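Local coordinates for NADPH-dependent nitro/flavin reductase (Bacillus subtilis, PDB 3N2S), which uses NADPH to reduce flavin mononucleotide as well as nitroaromatic compounds, quinones and azo dyes, and also shows NADH oxidase activity, at the interface of chains A and B. Numbering follows the deposited sequence. Chains: chain A/B, NADPH-dependent nitro/flavin reductase.

Contact 1: the interface of chains A and B. Residues chain A 194, 198, 221-222, 226; chain B 89-90, 93.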
loop_
_atom_site.group_PDB
_atom_site.type_symbol
_atom_site.label_atom_id
_atom_site.label_comp_id
_atom_site.label_asym_id
_atom_site.label_seq_id
_atom_site.Cartn_x
_atom_site.Cartn_y
_atom_site.Cartn_z
ATOM N N PHE A 194 22.858 -0.598 -13.930
ATOM C CA PHE A 194 22.459 -1.400 -12.784
ATOM C C PHE A 194 23.656 -1.651 -11.853
ATOM O O PHE A 194 23.558 -1.398 -10.663
ATOM C CB PHE A 194 21.833 -2.728 -13.245
ATOM C CG PHE A 194 21.339 -3.580 -12.103
ATOM C CD1 PHE A 194 20.065 -3.385 -11.566
ATOM C CD2 PHE A 194 22.149 -4.574 -11.549
ATOM C CE1 PHE A 194 19.609 -4.174 -10.506
ATOM C CE2 PHE A 194 21.693 -5.356 -10.483
ATOM C CZ PHE A 194 20.429 -5.145 -9.964
HETATM N N MSE A 198 24.050 -0.199 -8.046
HETATM C CA MSE A 198 24.087 -1.220 -6.994
HETATM C C MSE A 198 25.421 -1.237 -6.248
HETATM O O MSE A 198 25.415 -1.427 -5.039
HETATM C CB MSE A 198 23.701 -2.602 -7.525
HETATM C CG MSE A 198 22.247 -2.653 -8.058
HETATM SE SE MSE A 198 20.883 -1.999 -6.775
HETATM C CE MSE A 198 21.591 -3.003 -5.227
ATOM N N TRP A 221 24.147 -3.969 1.172
ATOM C CA TRP A 221 22.703 -4.134 1.047
ATOM C C TRP A 221 22.371 -5.436 0.330
ATOM O O TRP A 221 21.540 -6.189 0.812
ATOM C CB TRP A 221 22.094 -2.948 0.280
ATOM C CG TRP A 221 20.603 -3.000 0.210
ATOM C CD1 TRP A 221 19.724 -2.731 1.220
ATOM C CD2 TRP A 221 19.813 -3.303 -0.945
ATOM N NE1 TRP A 221 18.432 -2.833 0.762
ATOM C CE2 TRP A 221 18.456 -3.180 -0.568
ATOM C CE3 TRP A 221 20.120 -3.616 -2.279
ATOM C CZ2 TRP A 221 17.405 -3.385 -1.467
ATOM C CZ3 TRP A 221 19.078 -3.825 -3.170
ATOM C CH2 TRP A 221 17.736 -3.685 -2.769
ATOM N N SER A 222 23.014 -5.687 -0.822
ATOM C CA SER A 222 22.753 -6.887 -1.626
ATOM C C SER A 222 23.020 -8.182 -0.833
ATOM O O SER A 222 22.209 -9.089 -0.907
ATOM C CB SER A 222 23.538 -6.840 -2.934
ATOM O OG SER A 222 24.923 -6.789 -2.663
ATOM N N LEU A 226 19.568 -10.569 0.369
ATOM C CA LEU A 226 19.598 -11.949 -0.098
ATOM C C LEU A 226 19.662 -12.943 1.069
ATOM O O LEU A 226 18.968 -13.958 1.030
ATOM C CB LEU A 226 20.756 -12.170 -1.095
ATOM C CG LEU A 226 20.640 -11.414 -2.443
ATOM C CD1 LEU A 226 21.877 -11.597 -3.270
ATOM C CD2 LEU A 226 19.410 -11.818 -3.239
ATOM N N LEU B 89 20.632 -9.014 -8.729
ATOM C CA LEU B 89 21.638 -8.967 -7.653
ATOM C C LEU B 89 22.063 -10.406 -7.308
ATOM O O LEU B 89 23.254 -10.659 -7.154
ATOM C CB LEU B 89 21.062 -8.322 -6.370
ATOM C CG LEU B 89 21.258 -6.847 -6.072
ATOM C CD1 LEU B 89 22.398 -6.198 -6.850
ATOM C CD2 LEU B 89 19.955 -6.103 -5.961
ATOM N N ALA B 90 21.079 -11.333 -7.197
ATOM C CA ALA B 90 21.297 -12.751 -6.901
ATOM C C ALA B 90 22.130 -13.405 -8.008
ATOM O O ALA B 90 23.110 -14.071 -7.692
ATOM C CB ALA B 90 19.967 -13.478 -6.745
ATOM N N LYS B 93 25.812 -12.763 -8.042
ATOM C CA LYS B 93 26.458 -13.310 -6.848
ATOM C C LYS B 93 26.484 -14.834 -6.828
ATOM O O LYS B 93 27.041 -15.422 -5.897
ATOM C CB LYS B 93 25.763 -12.786 -5.590
ATOM C CG LYS B 93 26.123 -11.357 -5.308
ATOM C CD LYS B 93 25.384 -10.832 -4.133
ATOM C CE LYS B 93 25.621 -9.357 -4.044
ATOM N NZ LYS B 93 26.939 -9.018 -3.445
HETATM O O HOH W 1 27.964 -6.755 -2.213
#
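B:Leu89 pushes its forked end into a hydrophobic pocket on chain A, and each branch of the fork has its own neighbours. CD1 meets the rim of the A:Phe194 ring at CE2 and CZ, 3.8 Å from B:Leu89 CD1 to A:Phe194 CE2, and comes in from the face that A:Met198 CG also covers. CD2 turns the other way and meets the six-membered ring of A:Trp221 at CZ3, where B:Leu89 CD2 and A:Trp221 CZ3 are 3.7 Å apart. A:Met198, a selenomethionine, fills the space between the two aromatic side chains. Its chain is bent at chi2 and chi3 (-53° and -46°), which brings the terminal methyl CE round to touch both leucine branches, with A:Met198 CE 3.6 Å from B:Leu89 CD2. The two side chains cross at about a right angle, as do leucine and tryptophan. Were B:Leu89 an alanine, both methyls would be gone and a gap would probably open in front of A:Met198 CE, leaving the bent chain freer to turn.

Beside this plug the contact becomes mixed. A:Leu226 lays CD1 against the aliphatic stem of B:Lys93, 3.7 Å from CD, while its other methyl faces B:Ala90 CB. The lysine is poorly ordered; as modelled it bends at chi4 to bring its terminal amine NZ back to A:Ser222, where OG and NZ lie 3.1 Å apart, a plausible hydrogen bond. A water also bridges them, 2.8 Å from B:Lys93 NZ and 3.1 Å from A:Ser222 OG. Given that disorder, this polar link is best read as a loose one at the margin.

In the fold, helix 84-91 of chain B docks against two C-terminal helices of the partner, 191-213 and 221-229, and B:Lys93 follows just after that helix. The patch is one piece of the two-fold interface of the homodimer.

Contact 2: the interface of chains A and B. Residues chain A 47, 49, 84, 150-152, 155; chain B 187, 189.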
loop_
_atom_site.group_PDB
_atom_site.type_symbol
_atom_site.label_atom_id
_atom_site.label_comp_id
_atom_site.label_asym_id
_atom_site.label_seq_id
_atom_site.Cartn_x
_atom_site.Cartn_y
_atom_site.Cartn_z
ATOM N N SER A 47 -9.876 -3.422 6.954
ATOM C CA SER A 47 -10.276 -3.259 8.338
ATOM C C SER A 47 -9.041 -3.030 9.163
ATOM O O SER A 47 -7.939 -3.429 8.766
ATOM C CB SER A 47 -11.058 -4.469 8.848
ATOM O OG SER A 47 -12.432 -4.228 8.606
ATOM N N ILE A 49 -7.709 -3.393 13.134
ATOM C CA ILE A 49 -8.019 -3.910 14.470
ATOM C C ILE A 49 -7.048 -3.261 15.456
ATOM O O ILE A 49 -5.843 -3.471 15.352
ATOM C CB ILE A 49 -8.012 -5.464 14.542
ATOM C CG1 ILE A 49 -8.966 -6.061 13.454
ATOM C CG2 ILE A 49 -8.418 -5.943 15.976
ATOM C CD1 ILE A 49 -8.848 -7.492 13.249
ATOM N N TYR A 84 -14.951 -9.299 3.503
ATOM C CA TYR A 84 -16.054 -9.853 4.308
ATOM C C TYR A 84 -17.211 -8.846 4.369
ATOM O O TYR A 84 -18.378 -9.235 4.269
ATOM C CB TYR A 84 -15.553 -10.212 5.699
ATOM C CG TYR A 84 -16.627 -10.636 6.681
ATOM C CD1 TYR A 84 -17.064 -11.956 6.740
ATOM C CD2 TYR A 84 -17.156 -9.733 7.598
ATOM C CE1 TYR A 84 -18.014 -12.365 7.677
ATOM C CE2 TYR A 84 -18.108 -10.130 8.543
ATOM C CZ TYR A 84 -18.524 -11.451 8.586
ATOM O OH TYR A 84 -19.478 -11.841 9.498
ATOM N N GLN A 150 -9.796 -13.212 15.893
ATOM C CA GLN A 150 -11.111 -13.795 15.550
ATOM C C GLN A 150 -11.626 -13.213 14.222
ATOM O O GLN A 150 -12.765 -12.740 14.127
ATOM C CB GLN A 150 -12.114 -13.636 16.711
ATOM C CG GLN A 150 -11.738 -14.469 17.951
ATOM C CD GLN A 150 -12.033 -15.952 17.786
ATOM O OE1 GLN A 150 -13.193 -16.374 17.684
ATOM N NE2 GLN A 150 -10.991 -16.777 17.734
ATOM N N THR A 151 -10.732 -13.170 13.216
ATOM C CA THR A 151 -11.104 -12.621 11.912
ATOM C C THR A 151 -11.881 -13.664 11.129
ATOM O O THR A 151 -11.496 -14.828 11.113
ATOM C CB THR A 151 -9.905 -12.056 11.146
ATOM O OG1 THR A 151 -8.898 -13.058 11.031
ATOM C CG2 THR A 151 -9.358 -10.770 11.758
ATOM N N PRO A 152 -12.982 -13.262 10.469
ATOM C CA PRO A 152 -13.783 -14.242 9.717
ATOM C C PRO A 152 -13.178 -14.553 8.349
ATOM O O PRO A 152 -12.089 -14.054 8.013
ATOM C CB PRO A 152 -15.141 -13.543 9.611
ATOM C CG PRO A 152 -14.772 -12.053 9.521
ATOM C CD PRO A 152 -13.549 -11.897 10.390
ATOM N N VAL A 155 -11.141 -12.122 5.324
ATOM C CA VAL A 155 -10.382 -11.133 6.100
ATOM C C VAL A 155 -8.962 -11.696 6.244
ATOM O O VAL A 155 -8.789 -12.830 6.701
ATOM C CB VAL A 155 -11.025 -10.723 7.457
ATOM C CG1 VAL A 155 -10.119 -9.762 8.230
ATOM C CG2 VAL A 155 -12.389 -10.082 7.253
ATOM N N TYR B 187 -12.287 -8.750 15.502
ATOM C CA TYR B 187 -13.147 -8.303 14.402
ATOM C C TYR B 187 -14.601 -8.404 14.865
ATOM O O TYR B 187 -14.997 -9.422 15.426
ATOM C CB TYR B 187 -12.942 -9.202 13.172
ATOM C CG TYR B 187 -13.535 -8.621 11.904
ATOM C CD1 TYR B 187 -14.891 -8.767 11.611
ATOM C CD2 TYR B 187 -12.736 -7.946 10.985
ATOM C CE1 TYR B 187 -15.448 -8.208 10.458
ATOM C CE2 TYR B 187 -13.274 -7.418 9.810
ATOM C CZ TYR B 187 -14.631 -7.556 9.548
ATOM O OH TYR B 187 -15.173 -7.055 8.386
ATOM N N VAL B 189 -18.205 -9.183 14.278
ATOM C CA VAL B 189 -19.076 -9.920 13.350
ATOM C C VAL B 189 -20.562 -9.787 13.723
ATOM O O VAL B 189 -21.392 -10.445 13.094
ATOM C CB VAL B 189 -18.661 -11.403 13.114
ATOM C CG1 VAL B 189 -17.281 -11.511 12.460
ATOM C CG2 VAL B 189 -18.743 -12.234 14.406
#
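The phenol ring of B:Tyr187 is held by chain A over one face and around its rim. A:Pro152 sits over the face: its CD lies 3.5 Å above the ring plane, displaced toward the rim near CG and CD1, in a CH-pi contact. On that same side A:Val155 sets CG2 against the far part of the ring, 3.8 Å from B:Tyr187 CE2. A:Tyr84 meets the tyrosine in an edge-to-face arrangement, the planes turned 89° to each other, with B:Tyr187 CE1 against the CD2-CE2 side of the A:Tyr84 ring. A:Ser47 comes to CE2 from the other side of the ring plane, beyond the rim, with OG 3.5 Å from B:Tyr187 CE2. Swinging CG away from the backbone N (chi1 -166°) carries the ring of B:Tyr187 out from its loop and in among these groups.

B:Val189, two residues further along the same loop, makes the second point of contact. Its CG1 reaches the phenol end of the other tyrosine, 3.7 Å from A:Tyr84 OH, and also packs against the proline, 3.9 Å from A:Pro152 CG. Valine and proline side chains run past each other in opposite directions.

Behind this first shell, A:Pro152 and A:Tyr84 brace one another within chain A. The proline CG stands 3.5 Å above the centre of the A:Tyr84 ring, on the face turned toward chain B, so the proline fills the angle between the two tyrosine rings and should limit how either can tilt. A:Tyr84 starts helix 84-92, and A:Pro152 lies in the loop that leads into strand 155-164; A:Ser47 belongs to strand 46-51. The receiving wall thus draws on a helix, a loop and two strands. Next to the proline, A:Thr151 comes up beside B:Tyr187 CB.

At the outer end of the ring, the phenol oxygen OH of B:Tyr187 rests 3.4 Å from A:Tyr84 CD2.

The C-alpha centres of contact 1 and contact 2 lie about 39 Å apart, yet both use the same parts of the sequence. The helix beginning at residue 84 supplies B:Leu89 to contact 1 and A:Tyr84 to contact 2. Contact 1 sets it against helices 191-213 and 221-229 of chain A, contact 2 against the loop at 187-189 of chain B, which leads into helix 191-213. Since the homodimer is two-fold symmetric, the twin of contact 2 belongs beside contact 1. The region from the 187-189 loop through helix 221-229 of each subunit probably fastens it to its mate on both sides of the dimer.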